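Local atomic coordinates of TENA/THI-4 protein (Shewanella denitrificans OS217, PDB entry 3DDE), a protein that is of unknown function but adopts a heme oxygenase-like fold and may act as an oxidoreductase. Residues Thr8-Lys13 / Ala201-Ser206; Thr16-Ile21 / Ser137-Asn142; Tyr41-Thr46 / Asp215-Glu220; Tyr51-Ala56 / Gly86-Ala91; Lys57-Val62 / His79-Glu84. All coordinates share one frame; numbering follows the deposited sequence. Where two conformers were deposited one is given.

In the fold
All five contacts lie in one all-helical, heme oxygenase-like bundle. Contacts 1 and 2 both use helix 7-24, with centres about 7 Å apart, and they touch where Ser206 OG meets Trp139 NE1 at 3.0 Å. Contact 3 sits about 25 Å from contact 1, centre to centre, yet shares helix 193-223 with it, so this long helix ties distant parts of the bundle together. Contacts 4 and 5 share helix 55-65, have centres about 11 Å apart, and fall in the chain between the segments of contacts 1, 2 and 3. Contact 4 shares helix 38-52 with contact 3 and touches it where Met45 CE packs on Ala91 CB. Only contact 5 pairs successive helices.

Contact 1: Thr8-Lys13 / Ala201-Ser206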
# COMPACT_ATOMS: atom_id res chain seq x y z
N THR A 8 -29.70 -18.31 2.54
CA THR A 8 -30.83 -18.18 3.45
C THR A 8 -30.30 -18.02 4.88
O THR A 8 -30.89 -17.30 5.69
CB THR A 8 -31.82 -19.37 3.34
OG1 THR A 8 -31.15 -20.60 3.68
CG2 THR A 8 -32.38 -19.47 1.92
N LYS A 9 -29.17 -18.67 5.18
CA LYS A 9 -28.54 -18.55 6.49
C LYS A 9 -27.99 -17.14 6.69
O LYS A 9 -28.15 -16.58 7.77
CB LYS A 9 -27.43 -19.59 6.67
N LEU A 10 -27.35 -16.57 5.67
CA LEU A 10 -26.84 -15.18 5.77
C LEU A 10 -28.02 -14.21 5.91
O LEU A 10 -28.00 -13.34 6.77
CB LEU A 10 -25.94 -14.79 4.59
CG LEU A 10 -24.49 -15.29 4.61
CD1 LEU A 10 -24.42 -16.80 4.46
CD2 LEU A 10 -23.68 -14.61 3.51
N GLU A 11 -29.05 -14.39 5.07
CA GLU A 11 -30.27 -13.57 5.15
C GLU A 11 -30.84 -13.57 6.56
O GLU A 11 -31.29 -12.54 7.05
CB GLU A 11 -31.34 -14.10 4.19
CG GLU A 11 -32.69 -13.39 4.29
N GLN A 12 -30.81 -14.74 7.21
CA GLN A 12 -31.32 -14.87 8.58
C GLN A 12 -30.48 -14.09 9.59
O GLN A 12 -31.05 -13.46 10.49
CB GLN A 12 -31.46 -16.35 8.99
N LYS A 13 -29.15 -14.09 9.44
CA LYS A 13 -28.28 -13.35 10.37
C LYS A 13 -28.48 -11.84 10.17
O LYS A 13 -28.51 -11.09 11.14
CB LYS A 13 -26.80 -13.72 10.20
CG LYS A 13 -25.99 -13.84 11.52
CD LYS A 13 -26.26 -12.74 12.55
CE LYS A 13 -25.50 -13.01 13.85
NZ LYS A 13 -25.97 -12.15 14.98
N ALA A 201 -18.05 -12.96 8.71
CA ALA A 201 -17.34 -12.10 9.66
C ALA A 201 -17.37 -10.63 9.21
O ALA A 201 -17.59 -9.74 10.01
CB ALA A 201 -15.87 -12.60 9.83
N VAL A 202 -17.15 -10.38 7.94
CA VAL A 202 -17.17 -9.01 7.40
C VAL A 202 -18.58 -8.44 7.32
O VAL A 202 -18.78 -7.26 7.57
CB VAL A 202 -16.47 -8.92 6.02
CG1 VAL A 202 -16.62 -7.49 5.35
CG2 VAL A 202 -15.02 -9.30 6.18
N MSE A 203 -19.55 -9.28 6.95
CA MSE A 203 -20.94 -8.88 6.88
C MSE A 203 -21.38 -8.33 8.23
O MSE A 203 -21.98 -7.26 8.34
CB MSE A 203 -21.79 -10.11 6.53
CG MSE A 203 -23.29 -9.87 6.34
SE MSE A 203 -24.22 -11.56 6.08
CE MSE A 203 -24.09 -12.28 7.88
N GLU A 204 -21.06 -9.11 9.27
CA GLU A 204 -21.44 -8.80 10.63
C GLU A 204 -20.77 -7.54 11.15
O GLU A 204 -21.44 -6.65 11.66
CB GLU A 204 -21.11 -9.96 11.57
CG GLU A 204 -22.05 -11.16 11.45
CD GLU A 204 -21.60 -12.37 12.30
OE1 GLU A 204 -20.47 -12.35 12.80
OE2 GLU A 204 -22.37 -13.35 12.45
N ASN A 205 -19.45 -7.46 11.00
CA ASN A 205 -18.73 -6.34 11.59
C ASN A 205 -18.98 -5.07 10.83
O ASN A 205 -19.14 -4.02 11.43
CB ASN A 205 -17.22 -6.62 11.77
CG ASN A 205 -16.58 -5.69 12.80
OD1 ASN A 205 -17.01 -5.63 13.96
ND2 ASN A 205 -15.54 -4.96 12.38
N SER A 206 -19.04 -5.13 9.51
CA SER A 206 -19.33 -3.91 8.73
C SER A 206 -20.70 -3.32 9.12
O SER A 206 -20.85 -2.11 9.16
CB SER A 206 -19.22 -4.16 7.22
OG SER A 206 -20.09 -5.20 6.80
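Met203, a selenomethionine, reaches across to Leu10 and Lys13 between two helices of the heme oxygenase-like bundle, 7-24 and 193-223, whose segments 8-13 and 201-206 have axes that run nearly parallel (17°) and come no closer than 11.3 Å. That wide spacing is bridged by long side chains. With CG anti to the backbone N (chi1 -178°) and chi2 also extended, Met203 projects straight out, then bends at chi3 and turns its methyl toward Lys13. Its SE lies 4.0 Å from Leu10 CB and equally near CG and CD2 of the same leucine, so selenium rests against the flank of that side chain, which it meets at a slant. Met203 CE approaches Lys13 CB at 3.8 Å. Tyr138 of helix 134-141 also packs on both Leu10 and Met203. Nearer the solvent, the Lys13 chain, in the conformer given, passes Glu204 at about a right angle. The opposite charges form no salt bridge, NZ of Lys13 standing 4.6 Å from OE2 of Glu204; Lys13 CE comes nearer the same Glu204 OE2, at 3.4 Å.

Contact 2: Thr16-Ile21 / Ser137-Asn142; sequences TMWDSI and SYWAEN
Trp18 and Trp139 span two backbones that remain well apart, their CA atoms 9.9 Å from each other as the nearest such pair between 16-21 and 137-142. The contact joins the N-terminal helix 7-24 to helix 134-141 inside the heme oxygenase-like bundle, and both indoles are buried. Each ring system offers the benzo part of its indole: CZ2 of Trp18 lies 3.8 Å from CE3 of Trp139 and just as near CZ3, so a single corner atom abuts one bond of the opposing ring. The six-membered rings have centroids 5.9 Å apart and planes inclined at 69°, an oblique meeting that is neither a stack nor a T-shaped pair. Trp139 holds CG between its backbone N and carbonyl carbon (chi1 72°), which turns the indole toward helix 7-24. Its pyrrole nitrogen, NE1, is hydrogen-bonded to Ser206 of helix 193-223, a bond that restrains the ring's rotation. Trp18 also stacks with Tyr146, and within its own helix Ile21 sits on one face of the indole, offset toward the rim, CD1 4.0 Å above the Trp18 ring plane.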
# COMPACT_ATOMS: atom_id res chain seq x y z
N THR A 16 -31.75 -10.67 11.76
CA THR A 16 -31.61 -10.62 13.22
C THR A 16 -30.88 -9.36 13.65
O THR A 16 -31.25 -8.73 14.64
CB THR A 16 -30.87 -11.87 13.75
OG1 THR A 16 -31.70 -13.02 13.60
CG2 THR A 16 -30.54 -11.72 15.22
N MSE A 17 -29.85 -8.97 12.90
CA MSE A 17 -29.08 -7.76 13.21
C MSE A 17 -29.86 -6.47 13.00
O MSE A 17 -29.77 -5.57 13.84
CB MSE A 17 -27.79 -7.72 12.40
CG MSE A 17 -26.80 -8.78 12.84
SE MSE A 17 -25.20 -8.75 11.83
CE MSE A 17 -24.50 -7.05 12.33
N TRP A 18 -30.60 -6.35 11.90
CA TRP A 18 -31.43 -5.16 11.66
C TRP A 18 -32.49 -5.00 12.75
O TRP A 18 -32.73 -3.90 13.26
CB TRP A 18 -32.10 -5.19 10.27
CG TRP A 18 -31.19 -4.76 9.18
CD1 TRP A 18 -30.72 -5.51 8.15
CD2 TRP A 18 -30.61 -3.46 9.02
NE1 TRP A 18 -29.89 -4.76 7.34
CE2 TRP A 18 -29.81 -3.49 7.86
CE3 TRP A 18 -30.69 -2.26 9.74
CZ2 TRP A 18 -29.09 -2.38 7.40
CZ3 TRP A 18 -29.98 -1.15 9.29
CH2 TRP A 18 -29.20 -1.22 8.13
N ASP A 19 -33.12 -6.10 13.12
CA ASP A 19 -34.12 -6.09 14.17
C ASP A 19 -33.57 -5.42 15.44
O ASP A 19 -34.24 -4.59 16.07
CB ASP A 19 -34.54 -7.52 14.50
CG ASP A 19 -35.53 -7.59 15.62
OD1 ASP A 19 -36.35 -6.66 15.75
OD2 ASP A 19 -35.49 -8.59 16.37
N SER A 20 -32.36 -5.78 15.81
CA SER A 20 -31.71 -5.22 16.98
C SER A 20 -31.39 -3.73 16.80
O SER A 20 -31.68 -2.93 17.69
CB SER A 20 -30.42 -6.00 17.25
OG SER A 20 -29.64 -5.35 18.23
N ILE A 21 -30.81 -3.38 15.65
CA ILE A 21 -30.45 -2.00 15.33
C ILE A 21 -31.66 -1.07 15.34
O ILE A 21 -31.60 0.03 15.90
CB ILE A 21 -29.75 -1.93 13.94
CG1 ILE A 21 -28.41 -2.66 13.96
CG2 ILE A 21 -29.51 -0.47 13.52
CD1 ILE A 21 -27.80 -2.88 12.57
N SER A 137 -21.11 -6.15 0.91
CA SER A 137 -21.99 -6.00 -0.23
C SER A 137 -23.29 -6.78 -0.06
O SER A 137 -24.35 -6.35 -0.53
CB SER A 137 -21.29 -6.49 -1.49
OG SER A 137 -20.19 -5.65 -1.82
N TYR A 138 -23.21 -7.94 0.59
CA TYR A 138 -24.41 -8.74 0.77
C TYR A 138 -25.54 -8.00 1.49
O TYR A 138 -26.66 -7.98 1.00
CB TYR A 138 -24.13 -10.08 1.47
CG TYR A 138 -25.41 -10.88 1.59
CD1 TYR A 138 -25.96 -11.54 0.49
CD2 TYR A 138 -26.10 -10.95 2.80
CE1 TYR A 138 -27.15 -12.25 0.60
CE2 TYR A 138 -27.28 -11.65 2.92
CZ TYR A 138 -27.80 -12.30 1.82
OH TYR A 138 -28.99 -13.00 1.97
N TRP A 139 -25.26 -7.39 2.64
CA TRP A 139 -26.32 -6.65 3.35
C TRP A 139 -26.47 -5.25 2.74
O TRP A 139 -27.57 -4.72 2.65
CB TRP A 139 -26.09 -6.59 4.88
CG TRP A 139 -24.99 -5.71 5.32
CD1 TRP A 139 -23.72 -6.09 5.63
CD2 TRP A 139 -25.04 -4.29 5.50
NE1 TRP A 139 -22.97 -4.99 5.99
CE2 TRP A 139 -23.76 -3.88 5.91
CE3 TRP A 139 -26.04 -3.33 5.34
CZ2 TRP A 139 -23.45 -2.54 6.17
CZ3 TRP A 139 -25.73 -2.01 5.61
CH2 TRP A 139 -24.45 -1.63 6.02
N ALA A 140 -25.37 -4.67 2.29
CA ALA A 140 -25.43 -3.35 1.69
C ALA A 140 -26.42 -3.33 0.51
O ALA A 140 -27.15 -2.35 0.35
CB ALA A 140 -24.07 -2.89 1.27
N GLU A 141 -26.51 -4.43 -0.25
CA GLU A 141 -27.39 -4.49 -1.45
C GLU A 141 -28.82 -5.00 -1.21
O GLU A 141 -29.72 -4.67 -1.99
CB GLU A 141 -26.74 -5.33 -2.56
CG GLU A 141 -25.42 -4.79 -3.09
CD GLU A 141 -25.52 -3.42 -3.75
OE1 GLU A 141 -26.59 -3.06 -4.29
OE2 GLU A 141 -24.48 -2.70 -3.75
N ASN A 142 -29.03 -5.82 -0.19
CA ASN A 142 -30.38 -6.29 0.15
C ASN A 142 -30.86 -5.54 1.41
O ASN A 142 -31.50 -6.12 2.29
CB ASN A 142 -30.37 -7.80 0.39

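Contact 3: Tyr41-Thr46 / Asp215-Glu220; sequences YAIYMT and DDVWKE
Ile43 and Tyr44 meet Val217 where helix 38-52 passes helix 193-223 in the heme oxygenase-like bundle, a buried contact without a hydrogen bond between the segments, its side-chain pairs apolar. Along 41-46, Tyr41 turns away from the partner helix, and its hydroxyl bonds to the backbone of Ser164. Ala42 lends its carbonyl to a bond from Thr46 later in the segment. Ile43 makes the closest approach: its CG2 branch, placed opposite the backbone N across the CA–CB bond, comes 3.3 Å from Val217 CG1, tighter than usual van der Waals contact, while the two side chains lie alongside, pointing opposite ways. Tyr44 takes part through its base, with CB 4.0 Å from Val217 CG1, whereas its ring leads away and packs on Phe168. The CA atoms of Tyr44 and Val217 are 6.0 Å apart, which lets the valine reach the main chain, Val217 CG1 lying 3.8 Å from Tyr44 N. Replacing Val217 by an alanine removes both methyl branches and would probably leave Ile43 CG2 without its close neighbour and a gap beside the Tyr44 backbone. At the end of the segment, Thr46 OG1 donates to Ala42 O at 2.8 Å, from above the carbonyl plane.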
# COMPACT_ATOMS: atom_id res chain seq x y z
N TYR A 41 -31.35 14.93 9.31
CA TYR A 41 -31.16 14.28 8.02
C TYR A 41 -29.81 14.66 7.42
O TYR A 41 -29.10 13.81 6.89
CB TYR A 41 -32.35 14.61 7.11
CG TYR A 41 -32.28 13.97 5.74
CD1 TYR A 41 -32.25 12.58 5.60
CD2 TYR A 41 -32.29 14.75 4.59
CE1 TYR A 41 -32.19 11.98 4.35
CE2 TYR A 41 -32.24 14.16 3.33
CZ TYR A 41 -32.20 12.78 3.22
OH TYR A 41 -32.14 12.19 1.97
N ALA A 42 -29.43 15.93 7.54
CA ALA A 42 -28.14 16.42 7.04
C ALA A 42 -26.96 15.77 7.76
O ALA A 42 -26.02 15.30 7.12
CB ALA A 42 -28.07 17.93 7.18
N ILE A 43 -26.99 15.78 9.09
CA ILE A 43 -25.92 15.18 9.91
C ILE A 43 -25.67 13.74 9.46
O ILE A 43 -24.53 13.36 9.18
CB ILE A 43 -26.28 15.18 11.41
CG1 ILE A 43 -26.22 16.62 11.97
CG2 ILE A 43 -25.34 14.26 12.20
CD1 ILE A 43 -26.81 16.79 13.36
N TYR A 44 -26.75 12.98 9.36
CA TYR A 44 -26.69 11.62 8.87
C TYR A 44 -26.23 11.47 7.40
O TYR A 44 -25.46 10.56 7.10
CB TYR A 44 -28.03 10.92 9.06
CG TYR A 44 -28.10 9.62 8.29
CD1 TYR A 44 -27.56 8.44 8.80
CD2 TYR A 44 -28.68 9.60 7.03
CE1 TYR A 44 -27.62 7.26 8.06
CE2 TYR A 44 -28.74 8.45 6.29
CZ TYR A 44 -28.23 7.30 6.80
OH TYR A 44 -28.35 6.19 6.00
N MSE A 45 -26.72 12.31 6.49
CA MSE A 45 -26.34 12.22 5.06
C MSE A 45 -24.87 12.62 4.87
O MSE A 45 -24.19 12.13 3.95
CB MSE A 45 -27.26 13.06 4.16
CG MSE A 45 -28.71 12.57 3.99
SE MSE A 45 -28.90 10.65 3.29
CE MSE A 45 -27.75 10.82 1.67
N THR A 46 -24.38 13.49 5.75
CA THR A 46 -22.98 13.90 5.72
C THR A 46 -22.08 12.71 6.01
O THR A 46 -21.08 12.53 5.32
CB THR A 46 -22.71 15.04 6.71
OG1 THR A 46 -23.52 16.17 6.34
CG2 THR A 46 -21.25 15.45 6.70
N ASP A 215 -25.27 6.10 16.22
CA ASP A 215 -25.01 6.52 17.60
C ASP A 215 -24.22 7.83 17.64
O ASP A 215 -24.51 8.72 18.44
CB ASP A 215 -24.24 5.44 18.37
CG ASP A 215 -24.96 4.11 18.41
OD1 ASP A 215 -26.21 4.09 18.33
OD2 ASP A 215 -24.26 3.07 18.54
N ASP A 216 -23.20 7.95 16.81
CA ASP A 216 -22.45 9.22 16.72
C ASP A 216 -23.32 10.33 16.16
O ASP A 216 -23.27 11.46 16.66
CB ASP A 216 -21.19 9.09 15.83
CG ASP A 216 -20.01 8.56 16.59
OD1 ASP A 216 -20.18 8.13 17.73
OD2 ASP A 216 -18.90 8.58 16.02
N VAL A 217 -24.10 10.01 15.14
CA VAL A 217 -25.02 11.01 14.55
C VAL A 217 -25.99 11.53 15.61
O VAL A 217 -26.22 12.74 15.71
CB VAL A 217 -25.81 10.44 13.33
CG1 VAL A 217 -26.89 11.42 12.86
CG2 VAL A 217 -24.86 10.10 12.21
N TRP A 218 -26.56 10.62 16.41
CA TRP A 218 -27.52 11.01 17.46
C TRP A 218 -26.86 11.87 18.55
O TRP A 218 -27.39 12.94 18.90
CB TRP A 218 -28.18 9.75 18.06
CG TRP A 218 -29.29 10.02 19.03
CD1 TRP A 218 -29.34 9.66 20.34
CD2 TRP A 218 -30.51 10.72 18.76
NE1 TRP A 218 -30.52 10.08 20.91
CE2 TRP A 218 -31.25 10.74 19.96
CE3 TRP A 218 -31.05 11.33 17.63
CZ2 TRP A 218 -32.50 11.35 20.05
CZ3 TRP A 218 -32.29 11.94 17.72
CH2 TRP A 218 -33.00 11.94 18.93
N LYS A 219 -25.72 11.44 19.08
CA LYS A 219 -24.98 12.20 20.10
C LYS A 219 -24.70 13.65 19.63
O LYS A 219 -24.97 14.60 20.36
CB LYS A 219 -23.69 11.45 20.47
CG LYS A 219 -22.74 12.16 21.42
N GLU A 220 -24.17 13.81 18.42
CA GLU A 220 -23.87 15.14 17.87
C GLU A 220 -25.13 15.96 17.62
O GLU A 220 -25.09 17.19 17.69
CB GLU A 220 -23.04 15.04 16.57
CG GLU A 220 -21.64 14.46 16.74
CD GLU A 220 -20.73 15.32 17.60
OE1 GLU A 220 -20.93 16.54 17.68
OE2 GLU A 220 -19.78 14.76 18.20

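Contact 4: Tyr51-Ala56 / Gly86-Ala91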
# COMPACT_ATOMS: atom_id res chain seq x y z
N TYR A 51 -18.28 7.94 4.15
CA TYR A 51 -17.87 6.57 3.91
C TYR A 51 -18.14 6.10 2.47
O TYR A 51 -17.38 5.32 1.90
CB TYR A 51 -18.45 5.62 4.95
CG TYR A 51 -19.90 5.16 4.78
CD1 TYR A 51 -20.22 4.14 3.89
CD2 TYR A 51 -20.90 5.65 5.60
CE1 TYR A 51 -21.49 3.67 3.75
CE2 TYR A 51 -22.21 5.18 5.49
CZ TYR A 51 -22.50 4.19 4.56
OH TYR A 51 -23.80 3.72 4.41
N THR A 52 -19.22 6.60 1.86
CA THR A 52 -19.57 6.22 0.49
C THR A 52 -18.48 6.63 -0.48
O THR A 52 -18.25 5.98 -1.49
CB THR A 52 -20.97 6.81 0.10
OG1 THR A 52 -21.96 6.14 0.89
CG2 THR A 52 -21.30 6.58 -1.36
N LYS A 53 -17.83 7.75 -0.16
CA LYS A 53 -16.73 8.34 -0.92
C LYS A 53 -15.57 7.36 -1.15
O LYS A 53 -14.83 7.47 -2.14
CB LYS A 53 -16.27 9.53 -0.07
CG LYS A 53 -15.16 10.40 -0.57
CD LYS A 53 -15.03 11.68 0.33
CE LYS A 53 -14.82 11.38 1.84
NZ LYS A 53 -14.94 12.63 2.72
N HIS A 54 -15.42 6.39 -0.24
CA HIS A 54 -14.33 5.43 -0.31
C HIS A 54 -14.69 4.04 -0.86
O HIS A 54 -13.79 3.22 -1.06
CB HIS A 54 -13.71 5.27 1.10
CG HIS A 54 -13.05 6.52 1.60
ND1 HIS A 54 -11.78 6.90 1.21
CD2 HIS A 54 -13.48 7.48 2.45
CE1 HIS A 54 -11.46 8.03 1.80
NE2 HIS A 54 -12.47 8.41 2.56
N ASN A 55 -15.96 3.78 -1.13
CA ASN A 55 -16.37 2.43 -1.52
C ASN A 55 -15.88 1.91 -2.86
O ASN A 55 -15.49 0.73 -2.95
CB ASN A 55 -17.88 2.25 -1.31
CG ASN A 55 -18.24 2.08 0.16
OD1 ASN A 55 -17.35 1.97 1.04
ND2 ASN A 55 -19.51 2.03 0.44
N ALA A 56 -15.87 2.78 -3.88
CA ALA A 56 -15.34 2.42 -5.18
C ALA A 56 -13.86 2.06 -5.03
O ALA A 56 -13.39 1.10 -5.61
CB ALA A 56 -15.51 3.57 -6.19
N GLY A 86 -18.26 8.04 -7.67
CA GLY A 86 -19.06 9.26 -7.59
C GLY A 86 -20.40 9.16 -6.85
O GLY A 86 -21.03 10.19 -6.60
N HIS A 87 -20.81 7.95 -6.48
CA HIS A 87 -22.07 7.71 -5.79
C HIS A 87 -22.27 8.67 -4.59
O HIS A 87 -23.40 9.03 -4.26
CB HIS A 87 -22.16 6.24 -5.35
CG HIS A 87 -23.48 5.84 -4.77
ND1 HIS A 87 -24.66 5.94 -5.47
CD2 HIS A 87 -23.79 5.26 -3.59
CE1 HIS A 87 -25.65 5.49 -4.72
NE2 HIS A 87 -25.15 5.06 -3.58
N GLU A 88 -21.16 9.07 -3.96
CA GLU A 88 -21.24 10.01 -2.83
C GLU A 88 -21.82 11.37 -3.25
O GLU A 88 -22.40 12.10 -2.45
CB GLU A 88 -19.87 10.20 -2.12
CG GLU A 88 -18.80 11.10 -2.81
CD GLU A 88 -18.09 10.45 -3.99
OE1 GLU A 88 -18.35 9.25 -4.25
OE2 GLU A 88 -17.27 11.14 -4.65
N LEU A 89 -21.68 11.73 -4.52
CA LEU A 89 -22.21 13.00 -5.00
C LEU A 89 -23.73 13.06 -4.85
O LEU A 89 -24.27 14.13 -4.62
CB LEU A 89 -21.77 13.29 -6.44
CG LEU A 89 -20.26 13.51 -6.56
CD1 LEU A 89 -19.85 13.72 -8.00
CD2 LEU A 89 -19.83 14.70 -5.71
N MSE A 90 -24.40 11.91 -4.93
CA MSE A 90 -25.85 11.83 -4.74
C MSE A 90 -26.25 12.21 -3.32
O MSE A 90 -27.29 12.80 -3.11
CB MSE A 90 -26.38 10.42 -5.07
CG MSE A 90 -26.05 9.93 -6.48
SE MSE A 90 -26.97 8.27 -6.91
CE MSE A 90 -28.77 8.98 -7.29
N ALA A 91 -25.42 11.85 -2.34
CA ALA A 91 -25.70 12.20 -0.94
C ALA A 91 -25.48 13.70 -0.74
O ALA A 91 -26.25 14.37 -0.05
CB ALA A 91 -24.80 11.42 -0.02
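Thr52, Lys53, His87 and Glu88 form a contact made by van der Waals packing in the heme oxygenase-like helical bundle, with no hydrogen bond between 51-56 and 86-91. Two sets of van der Waals contacts make it up. In the first, the methyl of Thr52 approaches His87 obliquely, CG2 lying 3.6 Å from CD2 of the imidazole in the conformer given, and the same CG2 of Thr52 is 3.6 Å from the backbone N of Glu88. In the second, Glu88 lies along the Lys53 backbone: its CB is 3.7 Å from Lys53 N, and its CG is 4.0 Å from Lys53 CB. Glu88 bends at chi2 (-76°), which brings OE1 within 3.8 Å of Lys53 CA. An alanine in place of Glu88 would probably uncover CA and CB of Lys53, since CG and the carboxylate lying against them would be gone. The polar ends look elsewhere, Thr52 OG1 to Thr48 O and Lys53 NZ to His50. Where the chain passes from helix 38-52 to 55-65 and enters helix 88-97, then, the contact rests on van der Waals packing rather than charge pairing.

Contact 5: Lys57-Val62 / His79-Glu84; sequences KNQALV and HHAHEE
Small-residue packing of two antiparallel helices, tightly apposed and buried, joins 57-62 of helix 55-65 to 79-84 of helix 71-84. Ala60 and Ala81 meet methyl to methyl, CB to CB at 3.7 Å, and their CA atoms are only 5.4 Å apart. Ala81 CB also comes 3.8 Å from the backbone N of Ala60, so the methyl rests against the main chain as well as against its counterpart. With no bulk beyond CB at this point, the helix axes can approach to 8.1 Å, their directions 171° apart. The two helices follow each other in the chain with a short connection between them, which makes the pair an antiparallel helical hairpin within the heme oxygenase-like bundle. Phe78 of a neighbouring subunit packs on both Ala60 and Ala81, placing the alanine pair at a subunit interface. Beside the alanines, Gln59 brings its aliphatic part to the partner helix. Its CG is anti to the backbone N (chi1 177°), and from there Gln59 CG lies 3.9 Å from the backbone N of Ala81 and 4.2 Å from His80 CB. His80 contributes just this first side-chain carbon to the contact, because its ring leads away and meets His178 edge-to-face.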
# COMPACT_ATOMS: atom_id res chain seq x y z
N LYS A 57 -13.15 2.85 -4.24
CA LYS A 57 -11.72 2.68 -4.01
C LYS A 57 -11.38 1.39 -3.28
O LYS A 57 -10.53 0.65 -3.75
CB LYS A 57 -11.19 3.86 -3.23
CG LYS A 57 -11.27 5.16 -3.99
CD LYS A 57 -10.64 6.27 -3.19
CE LYS A 57 -10.66 7.53 -3.98
NZ LYS A 57 -9.74 8.53 -3.41
N ASN A 58 -12.05 1.11 -2.16
CA ASN A 58 -11.76 -0.13 -1.46
C ASN A 58 -12.23 -1.39 -2.22
O ASN A 58 -11.63 -2.46 -2.08
CB ASN A 58 -12.13 -0.07 0.05
CG ASN A 58 -13.62 0.15 0.33
OD1 ASN A 58 -14.52 -0.50 -0.24
ND2 ASN A 58 -13.87 1.03 1.28
N GLN A 59 -13.27 -1.26 -3.07
CA GLN A 59 -13.70 -2.35 -3.93
C GLN A 59 -12.61 -2.65 -4.98
O GLN A 59 -12.26 -3.81 -5.22
CB GLN A 59 -15.02 -2.02 -4.62
CG GLN A 59 -15.54 -3.06 -5.60
CD GLN A 59 -15.70 -4.44 -4.97
OE1 GLN A 59 -16.78 -4.80 -4.49
NE2 GLN A 59 -14.60 -5.20 -4.90
N ALA A 60 -12.08 -1.60 -5.61
CA ALA A 60 -11.01 -1.77 -6.59
C ALA A 60 -9.76 -2.39 -5.93
O ALA A 60 -9.04 -3.15 -6.55
CB ALA A 60 -10.67 -0.43 -7.30
N LEU A 61 -9.54 -2.07 -4.66
CA LEU A 61 -8.38 -2.57 -3.93
C LEU A 61 -8.34 -4.10 -3.79
O LEU A 61 -7.26 -4.71 -3.83
CB LEU A 61 -8.30 -1.87 -2.56
CG LEU A 61 -7.01 -1.96 -1.75
CD1 LEU A 61 -5.78 -1.53 -2.57
CD2 LEU A 61 -7.18 -1.10 -0.49
N VAL A 62 -9.50 -4.74 -3.63
CA VAL A 62 -9.58 -6.20 -3.57
C VAL A 62 -8.91 -6.80 -4.83
O VAL A 62 -8.17 -7.80 -4.75
CB VAL A 62 -11.05 -6.71 -3.52
CG1 VAL A 62 -11.10 -8.27 -3.49
CG2 VAL A 62 -11.83 -6.08 -2.33
N HIS A 79 -15.33 -3.68 -12.22
CA HIS A 79 -16.62 -3.28 -12.74
C HIS A 79 -17.43 -2.55 -11.69
O HIS A 79 -17.96 -1.47 -11.96
CB HIS A 79 -17.45 -4.47 -13.22
CG HIS A 79 -18.88 -4.11 -13.51
ND1 HIS A 79 -19.24 -3.28 -14.55
CD2 HIS A 79 -20.03 -4.45 -12.88
CE1 HIS A 79 -20.55 -3.13 -14.55
NE2 HIS A 79 -21.05 -3.82 -13.55
N HIS A 80 -17.54 -3.15 -10.51
CA HIS A 80 -18.31 -2.52 -9.44
C HIS A 80 -17.70 -1.26 -8.88
O HIS A 80 -18.44 -0.37 -8.46
CB HIS A 80 -18.73 -3.52 -8.37
CG HIS A 80 -19.91 -4.32 -8.78
ND1 HIS A 80 -21.20 -3.87 -8.59
CD2 HIS A 80 -20.01 -5.46 -9.51
CE1 HIS A 80 -22.04 -4.73 -9.12
NE2 HIS A 80 -21.35 -5.70 -9.70
N ALA A 81 -16.37 -1.16 -8.89
CA ALA A 81 -15.68 0.06 -8.47
C ALA A 81 -16.09 1.17 -9.45
O ALA A 81 -16.37 2.30 -9.06
CB ALA A 81 -14.14 -0.14 -8.47
N HIS A 82 -16.13 0.83 -10.73
CA HIS A 82 -16.55 1.78 -11.76
C HIS A 82 -18.00 2.23 -11.56
O HIS A 82 -18.32 3.41 -11.71
CB HIS A 82 -16.37 1.16 -13.14
CG HIS A 82 -16.91 2.00 -14.26
ND1 HIS A 82 -17.91 1.56 -15.10
CD2 HIS A 82 -16.59 3.24 -14.68
CE1 HIS A 82 -18.16 2.48 -16.01
NE2 HIS A 82 -17.38 3.52 -15.77
N GLU A 83 -18.88 1.28 -11.24
CA GLU A 83 -20.29 1.57 -10.99
C GLU A 83 -20.51 2.45 -9.75
O GLU A 83 -21.38 3.32 -9.76
CB GLU A 83 -21.13 0.29 -10.90
CG GLU A 83 -21.29 -0.41 -12.23
CD GLU A 83 -21.90 0.52 -13.27
OE1 GLU A 83 -23.08 0.91 -13.10
OE2 GLU A 83 -21.19 0.84 -14.26
N GLU A 84 -19.70 2.22 -8.71
CA GLU A 84 -19.80 3.02 -7.48
C GLU A 84 -19.16 4.40 -7.56
O GLU A 84 -19.49 5.26 -6.76
CB GLU A 84 -19.16 2.28 -6.30
CG GLU A 84 -19.89 1.03 -5.92
CD GLU A 84 -21.32 1.31 -5.52
OE1 GLU A 84 -21.52 1.88 -4.42
OE2 GLU A 84 -22.24 0.96 -6.30